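Local coordinates for glia-derived nexin (Homo sapiens, PDB 4DY0), which inhibits serine proteases including thrombin, trypsin and urokinase, binds heparin, and promotes neurite extension by blocking thrombin, at residues His37-Ala40 and Ser41-Met45; Ser101-Glu104 and Val105-Thr109; Ser243-Leu246 and Ser247-Ile250; Leu292-Thr295 and Asp296-Asp299. All blocks are in the same frame, centred on the assembly; numbering follows the deposited sequence.

Contact 1 (His37-Ala40 and Ser41-Met45); sequences HGIA and SVLGM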
ATOM      1  N   HIS A  37      -4.629  -2.098  -0.863  1.00 25.21           N
ATOM      2  CA  HIS A  37      -5.109  -3.339  -1.454  1.00 27.64           C
ATOM      3  C   HIS A  37      -4.382  -4.548  -0.875  1.00 28.89           C
ATOM      4  O   HIS A  37      -4.980  -5.608  -0.673  1.00 27.59           O
ATOM      5  CB  HIS A  37      -4.949  -3.328  -2.969  1.00 27.31           C
ATOM      6  CG  HIS A  37      -5.341  -4.617  -3.613  1.00 28.24           C
ATOM      7  ND1 HIS A  37      -6.641  -4.903  -3.970  1.00 28.93           N
ATOM      8  CD2 HIS A  37      -4.611  -5.711  -3.937  1.00 26.18           C
ATOM      9  CE1 HIS A  37      -6.691  -6.112  -4.501  1.00 29.56           C
ATOM     10  NE2 HIS A  37      -5.473  -6.622  -4.493  1.00 27.82           N
ATOM     11  N   GLY A  38      -3.085  -4.388  -0.624  1.00 28.50           N
ATOM     12  CA  GLY A  38      -2.288  -5.450  -0.020  1.00 28.58           C
ATOM     13  C   GLY A  38      -2.819  -5.807   1.355  1.00 30.03           C
ATOM     14  O   GLY A  38      -2.757  -6.961   1.783  1.00 29.92           O
ATOM     15  N   ILE A  39      -3.340  -4.808   2.055  1.00 26.20           N
ATOM     16  CA  ILE A  39      -3.939  -5.036   3.358  1.00 26.95           C
ATOM     17  C   ILE A  39      -5.183  -5.903   3.193  1.00 27.59           C
ATOM     18  O   ILE A  39      -5.388  -6.865   3.933  1.00 29.94           O
ATOM     19  CB  ILE A  39      -4.274  -3.701   4.056  1.00 24.46           C
ATOM     20  CG1 ILE A  39      -2.977  -2.979   4.441  1.00 24.07           C
ATOM     21  CG2 ILE A  39      -5.138  -3.934   5.280  1.00 24.88           C
ATOM     22  CD1 ILE A  39      -3.183  -1.732   5.276  1.00 23.09           C
ATOM     23  N   ALA A  40      -6.002  -5.569   2.201  1.00 28.50           N
ATOM     24  CA  ALA A  40      -7.194  -6.354   1.890  1.00 30.34           C
ATOM     25  C   ALA A  40      -6.843  -7.815   1.595  1.00 29.19           C
ATOM     26  O   ALA A  40      -7.459  -8.733   2.133  1.00 30.12           O
ATOM     27  CB  ALA A  40      -7.942  -5.737   0.715  1.00 28.95           C
ATOM     28  N   SER A  41      -5.850  -8.027   0.741  1.00 25.95           N
ATOM     29  CA  SER A  41      -5.415  -9.381   0.414  1.00 29.42           C
ATOM     30  C   SER A  41      -4.926 -10.143   1.645  1.00 28.92           C
ATOM     31  O   SER A  41      -5.282 -11.306   1.861  1.00 28.33           O
ATOM     32  CB  SER A  41      -4.322  -9.341  -0.652  1.00 28.58           C
ATOM     33  OG  SER A  41      -4.767  -8.614  -1.786  1.00 30.30           O
ATOM     34  N   VAL A  42      -4.023  -9.459   2.410  1.00 27.55           N
ATOM     35  CA  VAL A  42      -3.505 -10.065   3.631  1.00 27.64           C
ATOM     36  C   VAL A  42      -4.624 -10.536   4.567  1.00 27.35           C
ATOM     37  O   VAL A  42      -4.516 -11.589   5.192  1.00 28.71           O
ATOM     38  CB  VAL A  42      -2.554  -9.099   4.357  1.00 28.68           C
ATOM     39  CG1 VAL A  42      -2.470  -9.433   5.831  1.00 30.87           C
ATOM     40  CG2 VAL A  42      -1.178  -9.138   3.699  1.00 26.12           C
ATOM     41  N   LEU A  43      -5.787  -9.783   4.703  1.00 24.91           N
ATOM     42  CA  LEU A  43      -6.913 -10.177   5.539  1.00 25.52           C
ATOM     43  C   LEU A  43      -7.644 -11.371   4.919  1.00 26.18           C
ATOM     44  O   LEU A  43      -8.101 -12.264   5.630  1.00 28.25           O
ATOM     45  CB  LEU A  43      -7.871  -9.003   5.769  1.00 24.16           C
ATOM     46  CG  LEU A  43      -7.362  -7.816   6.610  1.00 26.49           C
ATOM     47  CD1 LEU A  43      -8.384  -6.680   6.644  1.00 20.98           C
ATOM     48  CD2 LEU A  43      -7.001  -8.245   8.032  1.00 23.26           C
ATOM     49  N   GLY A  44      -7.748 -11.386   3.594  1.00 24.74           N
ATOM     50  CA  GLY A  44      -8.336 -12.523   2.889  1.00 26.82           C
ATOM     51  C   GLY A  44      -7.534 -13.794   3.123  1.00 28.71           C
ATOM     52  O   GLY A  44      -8.088 -14.847   3.449  1.00 28.08           O
ATOM     53  N   MET A  45      -6.221 -13.689   2.961  1.00 28.06           N
ATOM     54  CA  MET A  45      -5.319 -14.794   3.239  1.00 32.67           C
ATOM     55  C   MET A  45      -5.604 -15.405   4.608  1.00 33.69           C
ATOM     56  O   MET A  45      -5.772 -16.616   4.730  1.00 35.87           O
ATOM     57  CB  MET A  45      -3.867 -14.317   3.158  1.00 31.27           C
ATOM     58  CG  MET A  45      -3.387 -14.089   1.729  1.00 34.05           C
ATOM     59  SD  MET A  45      -2.057 -12.875   1.572  1.00 32.18           S
ATOM     60  CE  MET A  45      -0.967 -13.390   2.891  1.00 29.45           C
TER
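His37 O accepts from Ser41 N over 2.9 Å at 165°, nearly straight. The same oxygen has a second group close by, because Ser41 OG sits 3.2 Å from His37 O, although its proton could go to another acceptor. Set anti to its own carbonyl carbon (chi1 -55°), this hydroxyl turns back along the helix toward the preceding turn. The His37 ring comes to meet it, carried beside its carbonyl by chi1 of 176°, and His37 NE2 ends 3.4 Å from Ser41 OG at an angle too poor for a hydrogen bond. That ring is held by others: ND1 bonds Glu9 OE1 and NE2 bonds Asn77 OD1, so both nitrogens are engaged and its rotation is fixed.

The next three i to i+4 bonds follow in order. Val42 N reaches Gly38 O at 2.9 Å, Leu43 N reaches Ile39 O at 3.0 Å, and Gly44 N closes on Ala40 O, also at 3.0 Å. Val42 CG2 lies against this ladder, 3.3 Å from Gly38 O. Separately, side chain meets side chain where Leu43 CD1 comes to Ile39 CG2, a looser contact at 4.5 Å.

The turns belong to buried helix 36-47, behind the large central sheet of the serpin fold. Val42 packs on Asn166 of strand 162-170 and, with Ile39, on strand 319-328, consistent with the shutter region where that sheet opens in serpins; Ser41 touches helices 70-81 and 105-115.

Contact 2 (Ser101-Glu104 and Val105-Thr109); sequences SEIE and VPFVT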
ATOM      1  N   SER A 101       4.613 -28.679   6.528  1.00 93.65           N
ATOM      2  CA  SER A 101       4.014 -29.941   6.152  1.00 93.60           C
ATOM      3  C   SER A 101       2.643 -30.245   6.810  1.00 86.91           C
ATOM      4  O   SER A 101       1.769 -30.774   6.176  1.00 81.66           O
ATOM      5  CB  SER A 101       5.014 -31.107   6.185  1.00 90.52           C
ATOM      6  N   GLU A 102       2.482 -29.884   8.072  1.00 83.06           N
ATOM      7  CA  GLU A 102       1.267 -30.081   8.852  1.00 72.94           C
ATOM      8  C   GLU A 102       0.046 -29.265   8.417  1.00 63.56           C
ATOM      9  O   GLU A 102      -1.015 -29.491   8.891  1.00 64.34           O
ATOM     10  CB  GLU A 102       1.541 -29.799  10.326  1.00 74.75           C
ATOM     11  CG  GLU A 102       0.929 -30.839  11.243  1.00 81.78           C
ATOM     12  CD  GLU A 102       1.181 -30.622  12.713  1.00 83.08           C
ATOM     13  OE1 GLU A 102       2.278 -30.206  13.095  1.00 82.70           O
ATOM     14  OE2 GLU A 102       0.278 -30.924  13.496  1.00 79.49           O
ATOM     15  N   ILE A 103       0.234 -28.271   7.584  1.00 57.65           N
ATOM     16  CA  ILE A 103      -0.812 -27.401   7.083  1.00 52.61           C
ATOM     17  C   ILE A 103      -1.825 -28.049   6.178  1.00 51.67           C
ATOM     18  O   ILE A 103      -1.478 -28.735   5.270  1.00 56.41           O
ATOM     19  CB  ILE A 103      -0.187 -26.298   6.249  1.00 47.95           C
ATOM     20  CG1 ILE A 103       1.056 -25.749   6.919  1.00 49.98           C
ATOM     21  CG2 ILE A 103      -1.156 -25.263   5.940  1.00 45.15           C
ATOM     22  CD1 ILE A 103       0.867 -24.692   7.841  1.00 45.31           C
ATOM     23  N   GLU A 104      -3.082 -27.760   6.400  1.00 49.12           N
ATOM     24  CA  GLU A 104      -4.191 -28.264   5.596  1.00 48.72           C
ATOM     25  C   GLU A 104      -4.105 -27.784   4.150  1.00 48.25           C
ATOM     26  O   GLU A 104      -3.823 -26.614   3.888  1.00 49.95           O
ATOM     27  CB  GLU A 104      -5.526 -27.859   6.213  1.00 50.72           C
ATOM     28  CG  GLU A 104      -5.778 -28.489   7.570  1.00 56.43           C
ATOM     29  CD  GLU A 104      -6.934 -27.846   8.306  1.00 65.77           C
ATOM     30  OE1 GLU A 104      -8.026 -27.718   7.712  1.00 68.24           O
ATOM     31  OE2 GLU A 104      -6.748 -27.470   9.483  1.00 61.58           O
ATOM     32  N   VAL A 105      -4.365 -28.697   3.219  1.00 44.35           N
ATOM     33  CA  VAL A 105      -4.163 -28.449   1.789  1.00 44.09           C
ATOM     34  C   VAL A 105      -5.007 -27.304   1.225  1.00 40.35           C
ATOM     35  O   VAL A 105      -4.485 -26.435   0.529  1.00 42.66           O
ATOM     36  CB  VAL A 105      -4.411 -29.733   0.953  1.00 44.61           C
ATOM     37  CG1 VAL A 105      -4.059 -29.495  -0.515  1.00 41.12           C
ATOM     38  CG2 VAL A 105      -3.611 -30.896   1.522  1.00 40.30           C
ATOM     39  N   PRO A 106      -6.319 -27.309   1.505  1.00 40.21           N
ATOM     40  CA  PRO A 106      -7.171 -26.235   0.998  1.00 39.27           C
ATOM     41  C   PRO A 106      -6.600 -24.853   1.316  1.00 40.18           C
ATOM     42  O   PRO A 106      -6.544 -23.992   0.437  1.00 41.36           O
ATOM     43  CB  PRO A 106      -8.489 -26.459   1.741  1.00 40.74           C
ATOM     44  CG  PRO A 106      -8.526 -27.938   1.979  1.00 39.90           C
ATOM     45  CD  PRO A 106      -7.091 -28.347   2.214  1.00 40.21           C
ATOM     46  N   PHE A 107      -6.173 -24.647   2.557  1.00 40.23           N
ATOM     47  CA  PHE A 107      -5.593 -23.367   2.959  1.00 41.07           C
ATOM     48  C   PHE A 107      -4.390 -22.996   2.088  1.00 41.58           C
ATOM     49  O   PHE A 107      -4.238 -21.840   1.685  1.00 38.69           O
ATOM     50  CB  PHE A 107      -5.207 -23.377   4.445  1.00 39.86           C
ATOM     51  CG  PHE A 107      -4.522 -22.118   4.899  1.00 41.82           C
ATOM     52  CD1 PHE A 107      -5.260 -21.000   5.258  1.00 42.29           C
ATOM     53  CD2 PHE A 107      -3.140 -22.048   4.960  1.00 43.34           C
ATOM     54  CE1 PHE A 107      -4.633 -19.837   5.673  1.00 45.41           C
ATOM     55  CE2 PHE A 107      -2.505 -20.888   5.372  1.00 43.90           C
ATOM     56  CZ  PHE A 107      -3.253 -19.780   5.728  1.00 44.76           C
ATOM     57  N   VAL A 108      -3.539 -23.977   1.798  1.00 42.96           N
ATOM     58  CA  VAL A 108      -2.375 -23.749   0.942  1.00 44.35           C
ATOM     59  C   VAL A 108      -2.817 -23.484  -0.489  1.00 47.72           C
ATOM     60  O   VAL A 108      -2.362 -22.536  -1.132  1.00 48.72           O
ATOM     61  CB  VAL A 108      -1.420 -24.957   0.938  1.00 41.77           C
ATOM     62  CG1 VAL A 108      -0.274 -24.724  -0.042  1.00 37.90           C
ATOM     63  CG2 VAL A 108      -0.887 -25.220   2.338  1.00 42.09           C
ATOM     64  N   THR A 109      -3.716 -24.334  -0.973  1.00 43.08           N
ATOM     65  CA  THR A 109      -4.232 -24.246  -2.332  1.00 43.57           C
ATOM     66  C   THR A 109      -4.956 -22.935  -2.591  1.00 43.88           C
ATOM     67  O   THR A 109      -4.607 -22.196  -3.512  1.00 43.00           O
ATOM     68  CB  THR A 109      -5.206 -25.399  -2.614  1.00 47.18           C
ATOM     69  OG1 THR A 109      -4.540 -26.647  -2.387  1.00 53.53           O
ATOM     70  CG2 THR A 109      -5.702 -25.340  -4.051  1.00 48.61           C
TER
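Ile103 packs back on the first turn of the helix through a single methyl, and this apolar contact comes first. Its CG2 lies 3.6 Å from Val108 CG2, the two side chains meeting at about a right angle. The same CG2 is 3.9 Å from Phe107 CD2, approaching that ring obliquely. Ile103 CG2 is set anti to the backbone N by chi1 of -43°, which brings the methyl forward between these two neighbours. Phe107 then carries the packing on to Leu48 and Ile308, and Ile103 also touches Ile308.

All this happens at the start of helix 105-115, with Glu104 at the N-cap position. Pro106 fits the opening turn well, since an amide there has no carbonyl four residues back within the helix and the missing N-H costs no hydrogen bond within it; its CD rests 3.6 Å from Glu104 C.

The polar contacts are backbone ones at first. Val108 N gives a weak bond to Glu104 O, 3.4 Å long. One residue on, Val105 O takes two donors from Thr109: its N at 2.7 Å and its OG1 at 2.9 Å. The hydroxyl arrives above the carbonyl plane, 59° out of it, so it is off the lone pairs, and it ties the threonine side chain to its own helix. Before the helix, the Glu104 backbone is also hydrogen-bonded to Ile308.

Contact 3 (Ser243-Leu246 and Ser247-Ile250); sequences STPL and SAII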
ATOM      1  N   SER A 243       0.647  27.354   5.250  1.00 27.93           N
ATOM      2  CA  SER A 243       0.288  27.387   6.664  1.00 26.33           C
ATOM      3  C   SER A 243      -0.681  26.264   7.021  1.00 23.99           C
ATOM      4  O   SER A 243      -1.136  26.161   8.157  1.00 27.73           O
ATOM      5  CB  SER A 243      -0.315  28.744   7.034  1.00 25.59           C
ATOM      6  OG  SER A 243      -1.398  29.067   6.176  1.00 31.07           O
ATOM      7  N   THR A 244      -0.999  25.425   6.045  1.00 24.13           N
ATOM      8  CA  THR A 244      -1.847  24.265   6.280  1.00 23.23           C
ATOM      9  C   THR A 244      -0.988  23.008   6.334  1.00 21.66           C
ATOM     10  O   THR A 244      -0.330  22.670   5.352  1.00 20.65           O
ATOM     11  CB  THR A 244      -2.887  24.092   5.154  1.00 23.18           C
ATOM     12  OG1 THR A 244      -3.858  25.140   5.231  1.00 26.38           O
ATOM     13  CG2 THR A 244      -3.589  22.758   5.280  1.00 19.62           C
ATOM     14  N   PRO A 245      -0.991  22.308   7.479  1.00 22.58           N
ATOM     15  CA  PRO A 245      -0.242  21.058   7.565  1.00 21.43           C
ATOM     16  C   PRO A 245      -0.957  19.931   6.819  1.00 20.66           C
ATOM     17  O   PRO A 245      -2.189  19.924   6.741  1.00 18.59           O
ATOM     18  CB  PRO A 245      -0.207  20.771   9.074  1.00 21.22           C
ATOM     19  CG  PRO A 245      -1.428  21.445   9.613  1.00 24.19           C
ATOM     20  CD  PRO A 245      -1.658  22.657   8.748  1.00 23.61           C
ATOM     21  N   LEU A 246      -0.182  18.995   6.274  1.00 21.97           N
ATOM     22  CA  LEU A 246      -0.737  17.836   5.583  1.00 20.94           C
ATOM     23  C   LEU A 246      -1.740  17.114   6.465  1.00 23.90           C
ATOM     24  O   LEU A 246      -2.725  16.565   5.975  1.00 28.16           O
ATOM     25  CB  LEU A 246       0.372  16.863   5.176  1.00 19.66           C
ATOM     26  CG  LEU A 246      -0.067  15.652   4.337  1.00 22.00           C
ATOM     27  CD1 LEU A 246      -0.747  16.088   3.050  1.00 18.62           C
ATOM     28  CD2 LEU A 246       1.114  14.754   4.019  1.00 21.39           C
ATOM     29  N   SER A 247      -1.482  17.113   7.769  1.00 23.74           N
ATOM     30  CA  SER A 247      -2.342  16.410   8.715  1.00 29.03           C
ATOM     31  C   SER A 247      -3.748  16.998   8.763  1.00 29.88           C
ATOM     32  O   SER A 247      -4.680  16.338   9.214  1.00 33.36           O
ATOM     33  CB  SER A 247      -1.724  16.415  10.117  1.00 27.92           C
ATOM     34  OG  SER A 247      -1.527  17.741  10.570  1.00 29.21           O
ATOM     35  N   ALA A 248      -3.900  18.234   8.294  1.00 24.56           N
ATOM     36  CA  ALA A 248      -5.204  18.894   8.306  1.00 24.97           C
ATOM     37  C   ALA A 248      -6.088  18.539   7.106  1.00 25.35           C
ATOM     38  O   ALA A 248      -7.291  18.793   7.127  1.00 27.11           O
ATOM     39  CB  ALA A 248      -5.039  20.407   8.420  1.00 20.85           C
ATOM     40  N   ILE A 249      -5.509  17.953   6.063  1.00 25.35           N
ATOM     41  CA  ILE A 249      -6.298  17.651   4.867  1.00 30.03           C
ATOM     42  C   ILE A 249      -6.541  16.159   4.615  1.00 28.65           C
ATOM     43  O   ILE A 249      -7.414  15.799   3.827  1.00 31.70           O
ATOM     44  CB  ILE A 249      -5.703  18.294   3.581  1.00 29.38           C
ATOM     45  CG1 ILE A 249      -4.383  17.627   3.201  1.00 30.28           C
ATOM     46  CG2 ILE A 249      -5.533  19.796   3.749  1.00 28.44           C
ATOM     47  CD1 ILE A 249      -3.892  18.002   1.826  1.00 28.86           C
ATOM     48  N   ILE A 250      -5.791  15.294   5.286  1.00 27.88           N
ATOM     49  CA  ILE A 250      -5.882  13.859   5.000  1.00 31.63           C
ATOM     50  C   ILE A 250      -6.896  13.053   5.836  1.00 31.51           C
ATOM     51  O   ILE A 250      -7.224  11.925   5.485  1.00 30.90           O
ATOM     52  CB  ILE A 250      -4.495  13.189   5.037  1.00 29.62           C
ATOM     53  CG1 ILE A 250      -3.944  13.166   6.458  1.00 35.26           C
ATOM     54  CG2 ILE A 250      -3.535  13.922   4.120  1.00 31.61           C
ATOM     55  CD1 ILE A 250      -2.491  12.757   6.524  1.00 33.13           C
TER
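Leu246 touches Ile249 and Ile250 with the same methyl: its CD1 lies 3.9 Å from Ile249 CD1 and 3.7 Å from Ile250 CG2. The Leu246 carbonyl sits among them too, with Ile250 CG2 only 3.3 Å from Leu246 O. Cutting Leu246 back to an alanine removes CD1, and Ile249 CD1 and Ile250 CG2 would probably be left with a gap where that methyl packs. Alongside, Pro245 CG rests 3.9 Å from Ala248 CB, and Thr244 CG2 meets Ile249 CG2 at the same distance.

Two overlapping type I turns, 245-248 and 246-249, position these groups. Ala248 N bonds Pro245 O at 2.9 Å, and Ile249 N bonds Leu246 O at 3.1 Å; both donors stand above the plane of the carbonyl they use. Ile250 N adds a weak bond to Leu246 O.

Further out, Leu246 and Ile250 pack on Gln375 of strand 369-376, Thr244 and Ile249 on Pro239, and Asn216 ND2 bonds Ala248 O. The link from strand 232-239 to helix 255-262 is thus laid against the serpin's second large sheet. With no charged side chain in either segment, its seating depends on backbone bonds and the fit of apolar shapes.

Contact 4 (Leu292-Thr295 and Asp296-Asp299); sequences LGIT and DMFD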
ATOM      1  N   LEU A 292      -9.544  -1.712  14.479  1.00 23.40           N
ATOM      2  CA  LEU A 292     -10.668  -2.022  13.594  1.00 24.87           C
ATOM      3  C   LEU A 292     -11.547  -3.142  14.144  1.00 25.33           C
ATOM      4  O   LEU A 292     -12.631  -3.403  13.621  1.00 26.29           O
ATOM      5  CB  LEU A 292     -10.178  -2.396  12.192  1.00 25.17           C
ATOM      6  CG  LEU A 292      -9.570  -1.277  11.344  1.00 29.64           C
ATOM      7  CD1 LEU A 292      -9.280  -1.785   9.936  1.00 25.80           C
ATOM      8  CD2 LEU A 292     -10.486  -0.054  11.306  1.00 26.04           C
ATOM      9  N   GLY A 293     -11.077  -3.806  15.194  1.00 23.90           N
ATOM     10  CA  GLY A 293     -11.860  -4.853  15.842  1.00 23.99           C
ATOM     11  C   GLY A 293     -11.373  -6.274  15.614  1.00 25.59           C
ATOM     12  O   GLY A 293     -12.041  -7.228  16.008  1.00 27.51           O
ATOM     13  N   ILE A 294     -10.218  -6.425  14.969  1.00 25.67           N
ATOM     14  CA  ILE A 294      -9.641  -7.750  14.750  1.00 27.85           C
ATOM     15  C   ILE A 294      -8.606  -8.036  15.831  1.00 27.53           C
ATOM     16  O   ILE A 294      -7.437  -7.692  15.674  1.00 32.22           O
ATOM     17  CB  ILE A 294      -8.960  -7.858  13.371  1.00 28.36           C
ATOM     18  CG1 ILE A 294      -9.965  -7.574  12.254  1.00 28.54           C
ATOM     19  CG2 ILE A 294      -8.340  -9.235  13.189  1.00 26.40           C
ATOM     20  CD1 ILE A 294      -9.317  -7.244  10.925  1.00 27.55           C
ATOM     21  N   THR A 295      -9.038  -8.660  16.922  1.00 27.46           N
ATOM     22  CA  THR A 295      -8.177  -8.845  18.095  1.00 31.00           C
ATOM     23  C   THR A 295      -7.757 -10.293  18.362  1.00 28.93           C
ATOM     24  O   THR A 295      -6.619 -10.549  18.761  1.00 28.78           O
ATOM     25  CB  THR A 295      -8.852  -8.300  19.371  1.00 31.83           C
ATOM     26  OG1 THR A 295     -10.173  -8.844  19.476  1.00 28.47           O
ATOM     27  CG2 THR A 295      -8.936  -6.785  19.324  1.00 30.24           C
ATOM     28  N   ASP A 296      -8.675 -11.232  18.152  1.00 25.53           N
ATOM     29  CA  ASP A 296      -8.429 -12.631  18.503  1.00 27.61           C
ATOM     30  C   ASP A 296      -7.177 -13.228  17.853  1.00 28.72           C
ATOM     31  O   ASP A 296      -6.346 -13.826  18.532  1.00 31.40           O
ATOM     32  CB  ASP A 296      -9.647 -13.493  18.173  1.00 28.49           C
ATOM     33  CG  ASP A 296     -10.827 -13.214  19.087  1.00 29.94           C
ATOM     34  OD1 ASP A 296     -10.757 -12.265  19.902  1.00 30.16           O
ATOM     35  OD2 ASP A 296     -11.828 -13.952  18.991  1.00 28.36           O
ATOM     36  N   MET A 297      -7.042 -13.062  16.541  1.00 29.76           N
ATOM     37  CA  MET A 297      -5.942 -13.686  15.809  1.00 33.56           C
ATOM     38  C   MET A 297      -4.561 -13.340  16.365  1.00 35.18           C
ATOM     39  O   MET A 297      -3.590 -14.042  16.095  1.00 37.60           O
ATOM     40  CB  MET A 297      -6.008 -13.333  14.323  1.00 32.25           C
ATOM     41  CG  MET A 297      -5.603 -11.908  13.982  1.00 32.70           C
ATOM     42  SD  MET A 297      -5.877 -11.583  12.227  1.00 35.00           S
ATOM     43  CE  MET A 297      -4.972 -10.053  12.022  1.00 43.30           C
ATOM     44  N   PHE A 298      -4.476 -12.262  17.138  1.00 32.78           N
ATOM     45  CA  PHE A 298      -3.199 -11.839  17.707  1.00 32.99           C
ATOM     46  C   PHE A 298      -3.017 -12.357  19.123  1.00 33.84           C
ATOM     47  O   PHE A 298      -1.941 -12.234  19.701  1.00 41.97           O
ATOM     48  CB  PHE A 298      -3.079 -10.314  17.700  1.00 27.90           C
ATOM     49  CG  PHE A 298      -3.165  -9.711  16.332  1.00 28.34           C
ATOM     50  CD1 PHE A 298      -2.185  -9.962  15.388  1.00 29.11           C
ATOM     51  CD2 PHE A 298      -4.224  -8.887  15.991  1.00 28.72           C
ATOM     52  CE1 PHE A 298      -2.260  -9.407  14.121  1.00 27.65           C
ATOM     53  CE2 PHE A 298      -4.308  -8.327  14.727  1.00 26.60           C
ATOM     54  CZ  PHE A 298      -3.324  -8.589  13.791  1.00 28.33           C
ATOM     55  N   ASP A 299      -4.073 -12.935  19.684  1.00 34.88           N
ATOM     56  CA  ASP A 299      -4.032 -13.391  21.066  1.00 37.81           C
ATOM     57  C   ASP A 299      -3.676 -14.867  21.140  1.00 37.40           C
ATOM     58  O   ASP A 299      -4.247 -15.695  20.433  1.00 35.40           O
ATOM     59  CB  ASP A 299      -5.363 -13.116  21.769  1.00 38.24           C
ATOM     60  CG  ASP A 299      -5.335 -13.494  23.239  1.00 43.63           C
ATOM     61  OD1 ASP A 299      -5.402 -14.703  23.556  1.00 43.91           O
ATOM     62  OD2 ASP A 299      -5.265 -12.575  24.079  1.00 52.16           O
TER
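A short 3-10 turn, 296-298, brings Met297 and Phe298 back onto Ile294 and Thr295 in the loop after helix 286-291. Gly293 opens that loop: at phi 108° a side chain would press on the carbonyl oxygen of Leu292, and the residue closes the helix as a Schellman motif. The 3-10 turn's bond is Phe298 N to Thr295 O, 3.2 Å long, with the donor 47° above the carbonyl plane. Met297, extended beyond CG, passes obliquely across Ile294, whose CG2 lies 3.5 Å from Met297 SD and 3.7 Å from Met297 CE. With chi1 of 74°, Met297 CG is placed between its own backbone N and carbonyl carbon, and from there it comes over the centre of the Phe298 ring, 3.8 Å above its plane. The ring therefore has methionine on one face, while Ile294 O approaches its edge near the ring plane, 3.3 Å from Phe298 CE2.

Helix 52-62 takes hold of the polar side. Gln57 OE1 accepts from both Thr295 N and Asp296 N, and Arg53 NE forms a salt bridge with Asp296 OD2, which would probably keep that buried carboxylate ionised. Leu289 packs on Met297 and Phe298. This is a Schellman-capped helix end running into a single 3-10 turn whose side chains fold back on the loop.

How the contacts relate
Contact 1 is the core piece, a regular helix with four i to i+4 bonds between its segments, and the other three are partly buried and lie at twice its distance or more from the chain's centre. Contacts 2 and 4 each touch it: Met45 O meets Phe107 CE1 at 3.5 Å, and Leu43 CD2 meets Ile294 CD1 at 3.8 Å, so a helix start and a turn after a helix end pack on the same buried helix. Contact 3 stands apart, about 47 Å from contact 2 between centres, against the other sheet. Tight turns replace the helical pattern in contacts 3 and 4; in contact 4 the charge of Asp296 is met from outside, by Arg53 of helix 52-62.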